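Local coordinates for sensor protein CzcS (Pseudomonas aeruginosa, PDB 5GPO) that senses zinc as a two-component histidine kinase in metal detoxification and antibiotic resistance, seen here as its sensor domain alone, at the interface of chains A and B. Coordinates in Å, arbitrary orientation; residue numbers count along the deposited sequence, not the author numbering. Chains: chain A/B, Sensor protein CzcS.

Contacts 1 and 2 are neighbours on one half of the two-fold interface. The centres of their C-alpha atoms lie about 8 Å apart, and they share A:Leu24 of helix 7-27. Contact 3 is on the other half, about 32 Å from contact 1 and 31 Å from contact 2, between the same centres. There the first helix of chain B meets strands 104-113 and 119-127 of chain A. Contact 2 has the reverse pairing, so contacts 2 and 3 are largely symmetry counterparts. Each chain thus lends its first helix to its partner's sheet, which suggests a dimer, though the assembly alone does not prove one.

Contact 1: the interface of chains A and B. Residues chain A 24, 28, 37; chain B 65, 114-116.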
loop_
_atom_site.group_PDB
_atom_site.type_symbol
_atom_site.label_atom_id
_atom_site.label_comp_id
_atom_site.label_asym_id
_atom_site.label_seq_id
_atom_site.Cartn_x
_atom_site.Cartn_y
_atom_site.Cartn_z
ATOM N N LEU A 24 5.526 -5.718 14.351
ATOM C CA LEU A 24 5.659 -7.153 14.615
ATOM C C LEU A 24 5.991 -7.434 16.073
ATOM O O LEU A 24 5.449 -8.366 16.675
ATOM C CB LEU A 24 6.751 -7.757 13.732
ATOM C CG LEU A 24 6.352 -8.298 12.369
ATOM C CD1 LEU A 24 7.601 -8.676 11.586
ATOM C CD2 LEU A 24 5.425 -9.477 12.539
ATOM N N LEU A 28 1.870 -6.180 17.969
ATOM C CA LEU A 28 1.212 -7.436 17.646
ATOM C C LEU A 28 0.240 -7.832 18.736
ATOM O O LEU A 28 0.618 -7.963 19.903
ATOM C CB LEU A 28 2.263 -8.536 17.464
ATOM C CG LEU A 28 1.729 -9.921 17.082
ATOM C CD1 LEU A 28 1.515 -9.971 15.566
ATOM C CD2 LEU A 28 2.683 -11.016 17.526
ATOM N N GLN A 37 -3.661 -10.754 12.345
ATOM C CA GLN A 37 -2.319 -10.209 12.510
ATOM C C GLN A 37 -1.719 -9.830 11.159
ATOM O O GLN A 37 -1.101 -8.771 11.021
ATOM C CB GLN A 37 -1.418 -11.209 13.252
ATOM C CG GLN A 37 -1.854 -11.481 14.700
ATOM C CD GLN A 37 -0.957 -12.462 15.453
ATOM O OE1 GLN A 37 -0.209 -13.232 14.855
ATOM N NE2 GLN A 37 -1.039 -12.435 16.779
ATOM N N MET B 65 3.673 -14.725 6.276
ATOM C CA MET B 65 2.845 -13.678 5.689
ATOM C C MET B 65 3.472 -13.227 4.387
ATOM O O MET B 65 4.695 -13.134 4.283
ATOM C CB MET B 65 2.709 -12.449 6.581
ATOM C CG MET B 65 2.211 -12.662 7.974
ATOM S SD MET B 65 2.378 -11.040 8.746
ATOM C CE MET B 65 2.110 -11.464 10.458
ATOM N N MET B 114 8.897 -12.166 16.610
ATOM C CA MET B 114 7.537 -11.721 16.830
ATOM C C MET B 114 7.196 -11.797 18.313
ATOM O O MET B 114 7.829 -12.522 19.088
ATOM C CB MET B 114 6.570 -12.562 16.002
ATOM C CG MET B 114 6.799 -12.424 14.507
ATOM S SD MET B 114 5.516 -13.220 13.550
ATOM C CE MET B 114 4.045 -12.434 14.224
ATOM N N LYS B 115 6.186 -11.017 18.709
ATOM C CA LYS B 115 5.866 -10.912 20.127
ATOM C C LYS B 115 5.464 -12.259 20.709
ATOM O O LYS B 115 5.758 -12.541 21.876
ATOM C CB LYS B 115 4.757 -9.880 20.349
ATOM C CG LYS B 115 4.631 -9.444 21.806
ATOM C CD LYS B 115 3.306 -8.756 22.078
ATOM C CE LYS B 115 3.269 -7.347 21.516
ATOM N NZ LYS B 115 1.910 -6.733 21.686
ATOM N N ASN B 116 4.828 -13.113 19.912
ATOM C CA ASN B 116 4.421 -14.433 20.366
ATOM C C ASN B 116 5.572 -15.437 20.397
ATOM O O ASN B 116 5.331 -16.614 20.670
ATOM C CB ASN B 116 3.278 -14.965 19.492
ATOM C CG ASN B 116 3.620 -14.978 18.007
ATOM O OD1 ASN B 116 4.790 -15.067 17.618
ATOM N ND2 ASN B 116 2.591 -14.900 17.168
#
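The backbone carbonyl O of A:Leu28 meets the side-chain ammonium of B:Lys115 just beyond the end of helix 7-27. B:Lys115 NZ donates a hydrogen bond to A:Leu28 O, at a short 2.5 Å. The donor comes in bent, at a C=O...N angle of 141°, and lies 29° off the carbonyl plane. B:Lys115 gets there by folding its chain at chi3 (-75°), which curls the amine back over the helix end. The carbonyls of that end would probably welcome a positive charge. B:Lys115 N also makes a weak hydrogen bond to A:Leu24 O at 3.4 Å.

Apolar contacts lie beside this bond. The B:Met114 methyl CE sits in the notch between two leucines, 3.7 Å from A:Leu24 CD2 and 3.8 Å from A:Leu28 CD1. It meets the second at about a right angle. The side chains of A:Leu28 and B:Lys115 slide past each other in opposite directions, with A:Leu28 CD2 3.7 Å from B:Lys115 CB.

The amide planes of A:Gln37 and B:Asn116 are turned well away from each other. A:Gln37 OE1 and B:Asn116 ND2 stay 4.0 Å apart, and no bond is assigned.

The patch fastens the turn between the first two helices to the partner's hairpin loop, and so probably steadies a sensor-domain dimer.

Contact 2: the interface of chains A and B. Residues chain A 17, 20, 24, 41; chain B 55, 112, 120, 122.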
loop_
_atom_site.group_PDB
_atom_site.type_symbol
_atom_site.label_atom_id
_atom_site.label_comp_id
_atom_site.label_asym_id
_atom_site.label_seq_id
_atom_site.Cartn_x
_atom_site.Cartn_y
_atom_site.Cartn_z
ATOM N N LEU A 17 11.442 -0.427 7.348
ATOM C CA LEU A 17 11.618 -1.698 8.055
ATOM C C LEU A 17 11.407 -1.524 9.553
ATOM O O LEU A 17 10.867 -2.414 10.217
ATOM C CB LEU A 17 13.008 -2.279 7.786
ATOM C CG LEU A 17 13.322 -3.710 8.257
ATOM C CD1 LEU A 17 12.510 -4.773 7.515
ATOM C CD2 LEU A 17 14.834 -4.022 8.131
ATOM N N ILE A 20 7.810 -1.656 10.316
ATOM C CA ILE A 20 7.388 -3.055 10.306
ATOM C C ILE A 20 7.818 -3.763 11.591
ATOM O O ILE A 20 7.035 -4.498 12.199
ATOM C CB ILE A 20 7.945 -3.768 9.060
ATOM C CG1 ILE A 20 7.326 -3.177 7.792
ATOM C CG2 ILE A 20 7.698 -5.278 9.153
ATOM C CD1 ILE A 20 5.818 -3.288 7.728
ATOM N N LEU A 24 5.526 -5.718 14.351
ATOM C CA LEU A 24 5.659 -7.153 14.615
ATOM C C LEU A 24 5.991 -7.434 16.073
ATOM O O LEU A 24 5.449 -8.366 16.675
ATOM C CB LEU A 24 6.751 -7.757 13.732
ATOM C CG LEU A 24 6.352 -8.298 12.369
ATOM C CD1 LEU A 24 7.601 -8.676 11.586
ATOM C CD2 LEU A 24 5.425 -9.477 12.539
ATOM N N LEU A 41 -0.571 -6.037 9.858
ATOM C CA LEU A 41 0.717 -5.670 9.270
ATOM C C LEU A 41 0.531 -4.989 7.924
ATOM O O LEU A 41 1.207 -3.992 7.622
ATOM C CB LEU A 41 1.602 -6.902 9.101
ATOM C CG LEU A 41 2.842 -6.918 9.999
ATOM C CD1 LEU A 41 3.859 -7.869 9.456
ATOM C CD2 LEU A 41 3.444 -5.529 10.114
ATOM N N ILE B 55 7.322 -12.416 5.096
ATOM C CA ILE B 55 7.729 -12.786 6.439
ATOM C C ILE B 55 7.751 -14.300 6.509
ATOM O O ILE B 55 6.730 -14.944 6.249
ATOM C CB ILE B 55 6.787 -12.177 7.481
ATOM C CG1 ILE B 55 6.944 -10.654 7.399
ATOM C CG2 ILE B 55 7.095 -12.720 8.880
ATOM C CD1 ILE B 55 6.387 -9.933 8.538
ATOM N N MET B 112 13.912 -10.997 12.935
ATOM C CA MET B 112 13.123 -10.422 14.017
ATOM C C MET B 112 12.593 -11.550 14.881
ATOM O O MET B 112 12.674 -12.727 14.520
ATOM C CB MET B 112 11.961 -9.570 13.490
ATOM C CG MET B 112 12.447 -8.408 12.683
ATOM S SD MET B 112 11.159 -7.284 12.168
ATOM C CE MET B 112 12.148 -6.260 11.068
ATOM N N VAL B 120 11.444 -14.840 12.934
ATOM C CA VAL B 120 11.057 -14.621 11.547
ATOM C C VAL B 120 12.163 -13.897 10.797
ATOM O O VAL B 120 12.979 -13.168 11.380
ATOM C CB VAL B 120 9.718 -13.844 11.407
ATOM C CG1 VAL B 120 8.540 -14.661 11.971
ATOM C CG2 VAL B 120 9.798 -12.415 12.024
ATOM N N VAL B 122 12.413 -11.180 7.644
ATOM C CA VAL B 122 11.533 -10.164 7.071
ATOM C C VAL B 122 12.200 -9.641 5.814
ATOM O O VAL B 122 13.329 -9.139 5.869
ATOM C CB VAL B 122 11.263 -9.017 8.056
ATOM C CG1 VAL B 122 10.414 -7.908 7.369
ATOM C CG2 VAL B 122 10.567 -9.544 9.319
#
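A:Leu24 and A:Leu41 both point their CD1 methyls at B:Ile55, end against end. Its CD1 methyl is 3.5 Å from A:Leu24 CD1. The gap to A:Leu41 CD1 is 3.4 Å, tighter than a usual methyl contact. The B:Ile55 branch that reaches across is CG1, opposite the carbonyl carbon (chi1 -65°) and extended beyond. It thus wedges its tip between residues of two different helices of chain A.

B:Val122 divides its two methyls between two leucines two helical turns apart. CG1 lies opposite the backbone N (chi1 176°) and meets A:Leu17 CD1 at 3.8 Å. CG2 meets A:Leu24 CD1 at the same 3.8 Å. Both leucines run past the valine in the opposite direction. A:Ile20 adds a looser touch through CG2.

The thioether of B:Met112 lies extended along the helix. Its sulfur SD is 3.9 Å from A:Leu24 CD1, and its methyl CE is 3.9 Å from A:Leu17 CD1.

The site is a helix-on-sheet contact. Helix 7-27 of chain A, joined by A:Leu41 of helix 34-47, lies against strands 51-57, 104-113 and 119-127 of chain B.

Contact 3: the interface of chains A and B. Residues chain A 111-112, 122; chain B 17, 20-21, 24-25.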
loop_
_atom_site.group_PDB
_atom_site.type_symbol
_atom_site.label_atom_id
_atom_site.label_comp_id
_atom_site.label_asym_id
_atom_site.label_seq_id
_atom_site.Cartn_x
_atom_site.Cartn_y
_atom_site.Cartn_z
ATOM N N SER A 111 -16.339 8.992 -9.985
ATOM C CA SER A 111 -17.477 8.282 -9.433
ATOM C C SER A 111 -17.367 6.812 -9.795
ATOM O O SER A 111 -16.995 6.460 -10.915
ATOM C CB SER A 111 -18.790 8.865 -9.974
ATOM O OG SER A 111 -18.765 10.254 -9.790
ATOM N N MET A 112 -17.680 5.955 -8.837
ATOM C CA MET A 112 -17.838 4.542 -9.114
ATOM C C MET A 112 -19.204 4.101 -8.601
ATOM O O MET A 112 -19.878 4.812 -7.841
ATOM C CB MET A 112 -16.681 3.715 -8.504
ATOM C CG MET A 112 -15.314 4.334 -8.834
ATOM S SD MET A 112 -13.888 3.295 -8.459
ATOM C CE MET A 112 -12.606 4.249 -9.293
ATOM N N VAL A 122 -14.741 8.422 -5.400
ATOM C CA VAL A 122 -13.492 7.752 -5.041
ATOM C C VAL A 122 -12.348 8.717 -5.308
ATOM O O VAL A 122 -12.103 9.089 -6.461
ATOM C CB VAL A 122 -13.301 6.460 -5.851
ATOM C CG1 VAL A 122 -11.886 5.821 -5.583
ATOM C CG2 VAL A 122 -14.426 5.482 -5.544
ATOM N N LEU B 17 -6.193 4.026 -9.962
ATOM C CA LEU B 17 -7.624 4.260 -9.813
ATOM C C LEU B 17 -8.428 3.223 -10.586
ATOM O O LEU B 17 -9.475 2.764 -10.124
ATOM C CB LEU B 17 -7.982 5.666 -10.291
ATOM C CG LEU B 17 -9.447 6.042 -10.058
ATOM C CD1 LEU B 17 -9.697 6.117 -8.567
ATOM C CD2 LEU B 17 -9.748 7.404 -10.721
ATOM N N ILE B 20 -8.514 0.089 -8.650
ATOM C CA ILE B 20 -9.527 0.186 -7.601
ATOM C C ILE B 20 -10.922 -0.028 -8.176
ATOM O O ILE B 20 -11.758 -0.704 -7.566
ATOM C CB ILE B 20 -9.421 1.538 -6.873
ATOM C CG1 ILE B 20 -8.102 1.604 -6.109
ATOM C CG2 ILE B 20 -10.584 1.696 -5.908
ATOM C CD1 ILE B 20 -7.742 2.986 -5.630
ATOM N N ARG B 21 -11.209 0.564 -9.340
ATOM C CA ARG B 21 -12.509 0.339 -9.975
ATOM C C ARG B 21 -12.715 -1.135 -10.307
ATOM O O ARG B 21 -13.827 -1.661 -10.172
ATOM C CB ARG B 21 -12.648 1.201 -11.238
ATOM C CG ARG B 21 -13.980 1.011 -11.974
ATOM C CD ARG B 21 -14.076 1.848 -13.265
ATOM N NE ARG B 21 -13.967 3.288 -13.034
ATOM C CZ ARG B 21 -14.984 4.088 -12.692
ATOM N NH1 ARG B 21 -14.772 5.378 -12.511
ATOM N NH2 ARG B 21 -16.211 3.605 -12.501
ATOM N N LEU B 24 -13.957 -2.943 -7.295
ATOM C CA LEU B 24 -15.320 -2.635 -6.874
ATOM C C LEU B 24 -16.361 -3.166 -7.846
ATOM O O LEU B 24 -17.414 -3.660 -7.427
ATOM C CB LEU B 24 -15.507 -1.121 -6.734
ATOM C CG LEU B 24 -15.173 -0.406 -5.422
ATOM C CD1 LEU B 24 -15.418 1.082 -5.564
ATOM C CD2 LEU B 24 -15.993 -0.962 -4.261
ATOM N N GLU B 25 -16.094 -3.061 -9.146
ATOM C CA GLU B 25 -17.117 -3.295 -10.147
ATOM C C GLU B 25 -16.944 -4.595 -10.927
ATOM O O GLU B 25 -17.909 -5.060 -11.539
ATOM C CB GLU B 25 -17.168 -2.090 -11.098
ATOM C CG GLU B 25 -17.408 -0.785 -10.337
ATOM C CD GLU B 25 -17.538 0.450 -11.219
ATOM O OE1 GLU B 25 -17.366 0.356 -12.446
ATOM O OE2 GLU B 25 -17.810 1.532 -10.666
HETATM O O HOH W 1 -18.255 6.086 -13.046
#
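A:Ser111 and A:Met112 run in the extended backbone of strand 104-113. The A:Ser111 carbonyl is turned to B:Arg21, while the A:Met112 side chain lies against B:Leu17, B:Arg21 and B:Leu24 on helix 7-25. This is the helix-on-sheet contact of a histidine kinase sensor domain.

The A:Ser111 carbonyl O receives a hydrogen bond from the guanidinium of B:Arg21, 2.9 Å from NH1. The bond is bent, 148° at the hydrogen, with the oxygen 18° out of the guanidinium plane. B:Arg21 NH2 adds a weak bond to the same oxygen. A water 2.5 Å from A:Ser111 O also links it to B:Arg21 NH2. The arginine turns at chi3 (-60°), which brings its flat end over A:Met112 CG, near the rim of one face. Within chain B, B:Glu25 OE2 forms a salt bridge to B:Arg21 NH2 at 3.2 Å. B:Glu25 OE1, in plane at the edge, takes a weak bond from NH2; both oxygens probably help hold the guanidinium.

A:Met112 has 87 Å² of its surface hidden by chain B. Its extended thioether crosses B:Leu17 and B:Arg21 at a slant: SD is 3.6 Å from B:Arg21 CA, and CE is 3.5 Å from B:Leu17 CD1. A:Val122 CG1 reaches B:Leu17 CD1 at 3.7 Å. B:Leu24 CD1 lies 4.0 Å from A:Met112 SD.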